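Local structure of putative acyl-[acyl-carrier-protein] desaturase DesA2 (Mycobacterium tuberculosis, 1ZA0) at residues 66-71 with 237-242; 37-42 with 119-124; 16-21 with 197-202. The protein probably desaturates fatty acyl chains carried on acyl carrier protein, using a two-iron site within a ferritin-like four-helix bundle, in mycobacterial fatty acid biosynthesis. All coordinates share one frame; numbering follows the deposited sequence.

Interaction 1 of 3, residues 66-71 with 237-242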
loop_
_atom_site.group_PDB
_atom_site.type_symbol
_atom_site.label_atom_id
_atom_site.label_comp_id
_atom_site.label_asym_id
_atom_site.label_seq_id
_atom_site.Cartn_x
_atom_site.Cartn_y
_atom_site.Cartn_z
ATOM N N THR A 66 -8.086 -11.073 8.163
ATOM C CA THR A 66 -9.131 -10.026 8.016
ATOM C C THR A 66 -8.751 -8.683 8.647
ATOM O O THR A 66 -9.068 -7.639 8.098
ATOM C CB THR A 66 -10.527 -10.518 8.587
ATOM O OG1 THR A 66 -10.392 -10.919 9.942
ATOM C CG2 THR A 66 -10.996 -11.753 7.884
ATOM N N ASP A 67 -8.035 -8.685 9.778
ATOM C CA ASP A 67 -7.534 -7.457 10.322
ATOM C C ASP A 67 -6.619 -6.764 9.308
ATOM O O ASP A 67 -6.726 -5.551 9.090
ATOM C CB ASP A 67 -6.712 -7.674 11.591
ATOM C CG ASP A 67 -7.551 -8.075 12.831
ATOM O OD1 ASP A 67 -8.805 -8.019 12.789
ATOM O OD2 ASP A 67 -6.971 -8.453 13.877
ATOM N N ALA A 68 -5.681 -7.524 8.735
ATOM C CA ALA A 68 -4.743 -6.989 7.718
ATOM C C ALA A 68 -5.528 -6.379 6.523
ATOM O O ALA A 68 -5.181 -5.295 6.020
ATOM C CB ALA A 68 -3.817 -8.046 7.260
ATOM N N CYS A 69 -6.576 -7.062 6.097
ATOM C CA CYS A 69 -7.363 -6.590 4.972
ATOM C C CYS A 69 -8.142 -5.278 5.302
ATOM O O CYS A 69 -8.311 -4.451 4.451
ATOM C CB CYS A 69 -8.350 -7.643 4.486
ATOM S SG CYS A 69 -7.589 -9.035 3.637
ATOM N N GLU A 70 -8.654 -5.172 6.511
ATOM C CA GLU A 70 -9.375 -3.982 6.960
ATOM C C GLU A 70 -8.459 -2.800 7.045
ATOM O O GLU A 70 -8.828 -1.718 6.617
ATOM C CB GLU A 70 -10.070 -4.200 8.301
ATOM C CG GLU A 70 -11.122 -5.273 8.198
ATOM C CD GLU A 70 -11.861 -5.529 9.488
ATOM O OE1 GLU A 70 -11.313 -6.104 10.456
ATOM O OE2 GLU A 70 -13.050 -5.153 9.493
ATOM N N ILE A 71 -7.229 -3.018 7.527
ATOM C CA ILE A 71 -6.235 -1.945 7.528
ATOM C C ILE A 71 -5.948 -1.470 6.122
ATOM O O ILE A 71 -5.919 -0.262 5.869
ATOM C CB ILE A 71 -4.926 -2.421 8.231
ATOM C CG1 ILE A 71 -5.192 -2.627 9.719
ATOM C CG2 ILE A 71 -3.747 -1.403 7.955
ATOM C CD1 ILE A 71 -4.136 -3.548 10.376
ATOM N N GLN A 237 -1.605 -4.820 16.340
ATOM C CA GLN A 237 -0.797 -5.749 17.159
ATOM C C GLN A 237 -0.928 -7.180 16.616
ATOM O O GLN A 237 0.046 -7.954 16.515
ATOM C CB GLN A 237 -1.256 -5.684 18.639
ATOM C CG GLN A 237 -0.260 -6.298 19.656
ATOM C CD GLN A 237 1.126 -5.687 19.563
ATOM O OE1 GLN A 237 1.261 -4.458 19.622
ATOM N NE2 GLN A 237 2.155 -6.524 19.385
ATOM N N ASN A 238 -2.139 -7.525 16.204
ATOM C CA ASN A 238 -2.373 -8.848 15.664
ATOM C C ASN A 238 -1.544 -9.062 14.354
ATOM O O ASN A 238 -0.868 -10.043 14.192
ATOM C CB ASN A 238 -3.874 -9.025 15.403
ATOM C CG ASN A 238 -4.340 -10.465 15.511
ATOM O OD1 ASN A 238 -3.781 -11.268 16.269
ATOM N ND2 ASN A 238 -5.375 -10.801 14.750
ATOM N N VAL A 239 -1.551 -8.082 13.446
ATOM C CA VAL A 239 -0.812 -8.239 12.176
ATOM C C VAL A 239 0.688 -8.185 12.449
ATOM O O VAL A 239 1.432 -8.835 11.791
ATOM C CB VAL A 239 -1.261 -7.259 11.034
ATOM C CG1 VAL A 239 -2.780 -7.206 10.873
ATOM C CG2 VAL A 239 -0.690 -5.910 11.184
ATOM N N ALA A 240 1.116 -7.434 13.451
ATOM C CA ALA A 240 2.525 -7.482 13.895
ATOM C C ALA A 240 2.934 -8.841 14.454
ATOM O O ALA A 240 3.974 -9.368 14.058
ATOM C CB ALA A 240 2.855 -6.319 14.879
ATOM N N ASP A 241 2.079 -9.459 15.282
ATOM C CA ASP A 241 2.345 -10.798 15.877
ATOM C C ASP A 241 2.458 -11.910 14.836
ATOM O O ASP A 241 3.249 -12.853 14.977
ATOM C CB ASP A 241 1.228 -11.174 16.863
ATOM C CG ASP A 241 1.249 -10.327 18.148
ATOM O OD1 ASP A 241 2.241 -9.600 18.402
ATOM O OD2 ASP A 241 0.254 -10.307 18.916
ATOM N N ALA A 242 1.685 -11.784 13.769
ATOM C CA ALA A 242 1.757 -12.723 12.648
ATOM C C ALA A 242 2.966 -12.511 11.751
ATOM O O ALA A 242 3.188 -13.274 10.841
ATOM C CB ALA A 242 0.459 -12.639 11.809
#
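Asn238 and Val239 meet the flank of helix 63-77 in two ways, one polar and one apolar, and they illustrate how neighbouring positions on a helix can divide such work. Asn238 comes first. Its CG lies anti to the backbone N (chi1 -151°), and its side chain crosses that of Asp67 at about a right angle. Asn238 ND2 donates to Asp67 OD2 over 3.0 Å with a moderately bent N-H...O angle of 151°. The donor stands above the carboxylate plane. Lys235, one turn back, forms a salt bridge with Glu70, so this edge of the interface carries charge as well.

Val239 follows and supplies the apolar half through a single methyl. Its CG1 sits 3.6 Å from the backbone N of Ala68 and 3.9 Å from Ala68 CB. The same CG1 meets Ile71 CD1 at 3.9 Å, the two side chains reaching tip to tip. Phe165 and Leu169 of helix 148-172 also touch Ala68, which extends the apolar patch into the interior. The axes cross at -120°, 9.3 Å apart, with a short outer helix lying across a longer one, as in type 2 fatty acid desaturases, where extra helices pack around a ferritin-like bundle.

Interaction 2 of 3, residues 37-42 with 119-124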
loop_
_atom_site.group_PDB
_atom_site.type_symbol
_atom_site.label_atom_id
_atom_site.label_comp_id
_atom_site.label_asym_id
_atom_site.label_seq_id
_atom_site.Cartn_x
_atom_site.Cartn_y
_atom_site.Cartn_z
ATOM N N TYR A 37 -11.928 -11.010 -8.981
ATOM C CA TYR A 37 -11.464 -11.630 -7.756
ATOM C C TYR A 37 -12.519 -11.705 -6.667
ATOM O O TYR A 37 -12.219 -11.917 -5.453
ATOM C CB TYR A 37 -10.210 -10.901 -7.258
ATOM C CG TYR A 37 -9.033 -11.270 -8.122
ATOM C CD1 TYR A 37 -8.224 -12.398 -7.783
ATOM C CD2 TYR A 37 -8.753 -10.567 -9.301
ATOM C CE1 TYR A 37 -7.157 -12.775 -8.599
ATOM C CE2 TYR A 37 -7.679 -10.924 -10.110
ATOM C CZ TYR A 37 -6.890 -12.029 -9.763
ATOM O OH TYR A 37 -5.882 -12.390 -10.575
ATOM N N VAL A 38 -13.769 -11.547 -7.093
ATOM C CA VAL A 38 -14.893 -11.551 -6.116
ATOM C C VAL A 38 -15.855 -12.712 -6.410
ATOM O O VAL A 38 -16.409 -12.765 -7.468
ATOM C CB VAL A 38 -15.672 -10.193 -6.150
ATOM C CG1 VAL A 38 -16.814 -10.188 -5.161
ATOM C CG2 VAL A 38 -14.700 -9.049 -5.822
ATOM N N PRO A 39 -16.026 -13.649 -5.470
ATOM C CA PRO A 39 -16.876 -14.820 -5.711
ATOM C C PRO A 39 -18.326 -14.487 -5.449
ATOM O O PRO A 39 -18.882 -14.851 -4.409
ATOM C CB PRO A 39 -16.363 -15.856 -4.669
ATOM C CG PRO A 39 -15.905 -15.000 -3.525
ATOM C CD PRO A 39 -15.378 -13.714 -4.156
ATOM N N PHE A 40 -18.886 -13.779 -6.371
ATOM C CA PHE A 40 -20.237 -13.265 -6.285
ATOM C C PHE A 40 -21.247 -14.369 -6.027
ATOM O O PHE A 40 -22.212 -14.109 -5.322
ATOM C CB PHE A 40 -20.608 -12.505 -7.574
ATOM C CG PHE A 40 -19.932 -11.161 -7.690
ATOM C CD1 PHE A 40 -20.309 -10.114 -6.853
ATOM C CD2 PHE A 40 -18.923 -10.962 -8.627
ATOM C CE1 PHE A 40 -19.680 -8.873 -6.956
ATOM C CE2 PHE A 40 -18.246 -9.750 -8.737
ATOM C CZ PHE A 40 -18.624 -8.684 -7.897
ATOM N N ASP A 41 -21.003 -15.595 -6.553
ATOM C CA ASP A 41 -21.895 -16.757 -6.336
ATOM C C ASP A 41 -22.191 -16.974 -4.870
ATOM O O ASP A 41 -23.238 -17.472 -4.560
ATOM C CB ASP A 41 -21.211 -18.086 -6.754
ATOM C CG ASP A 41 -21.217 -18.325 -8.235
ATOM O OD1 ASP A 41 -21.782 -17.538 -9.031
ATOM O OD2 ASP A 41 -20.601 -19.297 -8.708
ATOM N N GLN A 42 -21.246 -16.679 -3.976
ATOM C CA GLN A 42 -21.431 -16.855 -2.515
ATOM C C GLN A 42 -22.214 -15.719 -1.834
ATOM O O GLN A 42 -22.535 -15.802 -0.671
ATOM C CB GLN A 42 -20.092 -16.847 -1.804
ATOM C CG GLN A 42 -19.286 -18.031 -2.135
ATOM C CD GLN A 42 -17.926 -17.997 -1.488
ATOM O OE1 GLN A 42 -17.736 -17.393 -0.393
ATOM N NE2 GLN A 42 -16.965 -18.698 -2.143
ATOM N N VAL A 119 -17.467 -7.945 1.545
ATOM C CA VAL A 119 -18.881 -7.846 1.735
ATOM C C VAL A 119 -19.582 -9.069 1.108
ATOM O O VAL A 119 -20.544 -9.541 1.660
ATOM C CB VAL A 119 -19.482 -6.502 1.240
ATOM C CG1 VAL A 119 -19.503 -6.429 -0.240
ATOM C CG2 VAL A 119 -20.943 -6.343 1.815
ATOM N N VAL A 120 -19.097 -9.591 -0.020
ATOM C CA VAL A 120 -19.720 -10.737 -0.645
ATOM C C VAL A 120 -19.498 -11.988 0.193
ATOM O O VAL A 120 -20.373 -12.866 0.232
ATOM C CB VAL A 120 -19.174 -10.927 -2.069
ATOM C CG1 VAL A 120 -19.338 -12.272 -2.565
ATOM C CG2 VAL A 120 -19.715 -9.875 -2.991
ATOM N N THR A 121 -18.297 -12.123 0.769
ATOM C CA THR A 121 -17.945 -13.314 1.500
ATOM C C THR A 121 -18.373 -13.271 2.937
ATOM O O THR A 121 -18.237 -14.297 3.576
ATOM C CB THR A 121 -16.396 -13.580 1.529
ATOM O OG1 THR A 121 -15.718 -12.467 2.085
ATOM C CG2 THR A 121 -15.849 -13.764 0.115
ATOM N N ARG A 122 -18.785 -12.101 3.443
ATOM C CA ARG A 122 -19.150 -11.856 4.847
ATOM C C ARG A 122 -18.028 -12.154 5.858
ATOM O O ARG A 122 -18.290 -12.583 6.998
ATOM C CB ARG A 122 -20.371 -12.753 5.242
ATOM C CG ARG A 122 -21.591 -12.785 4.256
ATOM C CD ARG A 122 -22.472 -11.697 4.497
ATOM N NE ARG A 122 -23.823 -11.637 3.830
ATOM C CZ ARG A 122 -24.990 -11.725 4.479
ATOM N NH1 ARG A 122 -25.057 -12.054 5.761
ATOM N NH2 ARG A 122 -26.111 -11.454 3.840
ATOM N N GLU A 123 -16.792 -11.905 5.472
ATOM C CA GLU A 123 -15.682 -12.269 6.282
ATOM C C GLU A 123 -15.474 -11.267 7.391
ATOM O O GLU A 123 -14.756 -11.568 8.314
ATOM C CB GLU A 123 -14.425 -12.472 5.424
ATOM C CG GLU A 123 -14.422 -13.804 4.662
ATOM C CD GLU A 123 -14.284 -15.010 5.641
ATOM O OE1 GLU A 123 -13.864 -14.823 6.828
ATOM O OE2 GLU A 123 -14.697 -16.108 5.260
ATOM N N VAL A 124 -16.032 -10.062 7.256
ATOM C CA VAL A 124 -16.044 -9.107 8.349
ATOM C C VAL A 124 -17.431 -8.468 8.439
ATOM O O VAL A 124 -18.197 -8.532 7.521
ATOM C CB VAL A 124 -14.941 -8.010 8.197
ATOM C CG1 VAL A 124 -13.560 -8.646 8.126
ATOM C CG2 VAL A 124 -15.167 -7.208 6.931
#
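Val38 places CG1 anti to its backbone N (chi1 -180°), where it meets CG2 of Val120, the methyl that Val120 holds beside its own backbone N. Val38 CG1 and Val120 CG2 are 3.6 Å apart. The setting is an inverse gamma turn centred on Pro39, followed by a short 3-10 segment, packed against the C-terminal turn of helix 95-121. It exemplifies how a long surface loop can be laid on a helix end largely through apolar side chains.

The turn folds the loop back on itself. A weak bond runs from Phe40 N to Val38 O, and Phe40 brings its ring round so that Val38 CG1 stands over the ring centre, 3.5 Å above the plane. That methyl is therefore shared between the aromatic face and Val120. CG2 of Val120 also reaches the ring itself, obliquely, at 3.9 Å from Phe40 CD1. Glu116, one turn earlier on the helix, touches both Val38 and Phe40.

Thr121 continues the interface. Its OG1 sits between the backbone N and the carbonyl carbon (chi1 57°) and bonds back to the carbonyl of Tyr117, while CG2 faces the loop. There Thr121 CG2 meets Pro39 CG at 3.8 Å, and the extended side chain of Gln42 brings OE1 to the same methyl. The helix stops just beyond, where Arg122 takes positive phi. Pro39 O is pressed most closely: it accepts the backbone N of Gln42 at 3.0 Å, and CG1 of Val120 lies 3.2 Å from it.

Interaction 3 of 3, residues 16-21 with 197-202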
loop_
_atom_site.group_PDB
_atom_site.type_symbol
_atom_site.label_atom_id
_atom_site.label_comp_id
_atom_site.label_asym_id
_atom_site.label_seq_id
_atom_site.Cartn_x
_atom_site.Cartn_y
_atom_site.Cartn_z
ATOM N N PRO A 16 11.420 14.081 -18.073
ATOM C CA PRO A 16 11.942 12.989 -18.883
ATOM C C PRO A 16 11.910 11.642 -18.093
ATOM O O PRO A 16 11.730 10.592 -18.710
ATOM C CB PRO A 16 13.409 13.408 -19.143
ATOM C CG PRO A 16 13.460 14.849 -18.801
ATOM C CD PRO A 16 12.487 15.020 -17.689
ATOM N N VAL A 17 12.069 11.728 -16.780
ATOM C CA VAL A 17 12.052 10.536 -15.918
ATOM C C VAL A 17 10.599 9.995 -15.729
ATOM O O VAL A 17 10.341 8.784 -15.825
ATOM C CB VAL A 17 12.708 10.811 -14.570
ATOM C CG1 VAL A 17 12.738 9.488 -13.675
ATOM C CG2 VAL A 17 14.137 11.295 -14.755
ATOM N N VAL A 18 9.651 10.914 -15.570
ATOM C CA VAL A 18 8.235 10.567 -15.485
ATOM C C VAL A 18 7.834 9.911 -16.756
ATOM O O VAL A 18 7.178 8.850 -16.755
ATOM C CB VAL A 18 7.409 11.839 -15.118
ATOM C CG1 VAL A 18 5.931 11.600 -15.108
ATOM C CG2 VAL A 18 7.813 12.322 -13.769
ATOM N N GLU A 19 8.293 10.476 -17.902
ATOM C CA GLU A 19 7.909 9.918 -19.194
ATOM C C GLU A 19 8.427 8.533 -19.383
ATOM O O GLU A 19 7.737 7.646 -19.902
ATOM C CB GLU A 19 8.435 10.857 -20.348
ATOM C CG GLU A 19 8.234 10.296 -21.755
ATOM C CD GLU A 19 8.623 11.263 -22.907
ATOM O OE1 GLU A 19 9.262 12.314 -22.678
ATOM O OE2 GLU A 19 8.333 10.921 -24.049
ATOM N N ALA A 20 9.729 8.345 -19.097
ATOM C CA ALA A 20 10.355 7.018 -19.263
ATOM C C ALA A 20 9.641 5.945 -18.365
ATOM O O ALA A 20 9.388 4.835 -18.746
ATOM C CB ALA A 20 11.861 7.115 -18.878
ATOM N N ASN A 21 9.315 6.340 -17.187
ATOM C CA ASN A 21 8.669 5.426 -16.248
ATOM C C ASN A 21 7.196 5.156 -16.637
ATOM O O ASN A 21 6.742 4.056 -16.515
ATOM C CB ASN A 21 8.752 5.997 -14.873
ATOM C CG ASN A 21 10.117 5.698 -14.220
ATOM O OD1 ASN A 21 10.250 4.699 -13.512
ATOM N ND2 ASN A 21 11.138 6.544 -14.497
ATOM N N ALA A 197 10.349 5.605 -6.533
ATOM C CA ALA A 197 11.754 5.517 -6.149
ATOM C C ALA A 197 12.667 5.989 -7.303
ATOM O O ALA A 197 13.749 6.489 -7.065
ATOM C CB ALA A 197 12.105 4.100 -5.754
ATOM N N ASN A 198 12.272 5.745 -8.547
ATOM C CA ASN A 198 13.103 6.185 -9.663
ATOM C C ASN A 198 13.126 7.753 -9.704
ATOM O O ASN A 198 14.151 8.354 -10.040
ATOM C CB ASN A 198 12.596 5.571 -10.998
ATOM C CG ASN A 198 12.937 4.100 -11.131
ATOM O OD1 ASN A 198 13.810 3.609 -10.368
ATOM N ND2 ASN A 198 12.286 3.370 -12.130
ATOM N N LEU A 199 12.016 8.392 -9.320
ATOM C CA LEU A 199 11.923 9.851 -9.326
ATOM C C LEU A 199 12.839 10.367 -8.257
ATOM O O LEU A 199 13.532 11.371 -8.454
ATOM C CB LEU A 199 10.505 10.351 -9.121
ATOM C CG LEU A 199 9.461 9.986 -10.137
ATOM C CD1 LEU A 199 8.068 10.606 -9.872
ATOM C CD2 LEU A 199 9.930 10.411 -11.441
ATOM N N VAL A 200 12.890 9.670 -7.134
ATOM C CA VAL A 200 13.744 10.022 -6.037
ATOM C C VAL A 200 15.238 9.884 -6.405
ATOM O O VAL A 200 16.091 10.707 -5.982
ATOM C CB VAL A 200 13.456 9.222 -4.782
ATOM C CG1 VAL A 200 14.506 9.435 -3.716
ATOM C CG2 VAL A 200 12.068 9.566 -4.196
ATOM N N THR A 201 15.550 8.859 -7.170
ATOM C CA THR A 201 16.912 8.721 -7.703
ATOM C C THR A 201 17.281 9.976 -8.522
ATOM O O THR A 201 18.368 10.462 -8.333
ATOM C CB THR A 201 17.018 7.423 -8.541
ATOM O OG1 THR A 201 16.885 6.307 -7.642
ATOM C CG2 THR A 201 18.419 7.275 -9.183
ATOM N N HIS A 202 16.422 10.447 -9.439
ATOM C CA HIS A 202 16.713 11.661 -10.189
ATOM C C HIS A 202 16.827 12.889 -9.277
ATOM O O HIS A 202 17.687 13.725 -9.517
ATOM C CB HIS A 202 15.763 11.862 -11.361
ATOM C CG HIS A 202 16.190 12.958 -12.311
ATOM N ND1 HIS A 202 17.323 12.879 -13.097
ATOM C CD2 HIS A 202 15.647 14.180 -12.573
ATOM C CE1 HIS A 202 17.458 13.992 -13.807
ATOM N NE2 HIS A 202 16.462 14.805 -13.503
#
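Val17, Val18 and Asn21 pack against Asn198, Leu199 and His202 in a nearly antiparallel helix pair, where the N-terminal helix 9-27 lies along one end of helix 176-206. The axes run at 153° to each other, 9.9 Å apart. Leu199 supplies the inner contact: its CD2 meets Val17 CG1 and Val18 CG2, each at 3.7 Å. Trp96 and Leu152, from two further helices, close around the same leucine.

Towards one end, Val17 CG2 stands over a face of the His202 imidazole, offset toward the rim and 3.9 Å from the ring centroid, a CH-pi contact. The CG of His202 is anti to its backbone N (chi1 -169°); NE2 of the ring bonds to Glu13.

At the other end two amides meet. Asn198 ND2 donates almost straight (171°) to a lone pair of Asn21 OD1, 2.8 Å away. The Asn21 amide is held on its other branch too, since ND2 gives a 2.7 Å bond to Val17 O; Arg24 also reaches OD1. Helix 176-206 carries two of the manganese ligands, Glu189 and His192, so this is an N-terminal helix packed beside a metal-bearing helix of the ferritin-like bundle.

How the interactions relate
From the N terminus, the chain opens interaction 3 at 16-21, interaction 2 at 37-42 and interaction 1 at 66-71 before any loop is closed. Helix 95-121 then closes interaction 2 at its end, helix 176-206 closes interaction 3, and helix 233-241 closes interaction 1 last. Interaction 2 thus lies wholly within the span of interaction 3, whereas interaction 1 crosses both. In space interactions 1 and 2 are neighbours: Thr66 CB and Val124 CG1 touch at 3.6 Å, joining helix 63-77 to the loop after helix 95-121. Interaction 3 lies on the opposite side of the chain's centre, about 33 Å from interaction 1 between centres, and packs the N-terminal helix against helix 176-206.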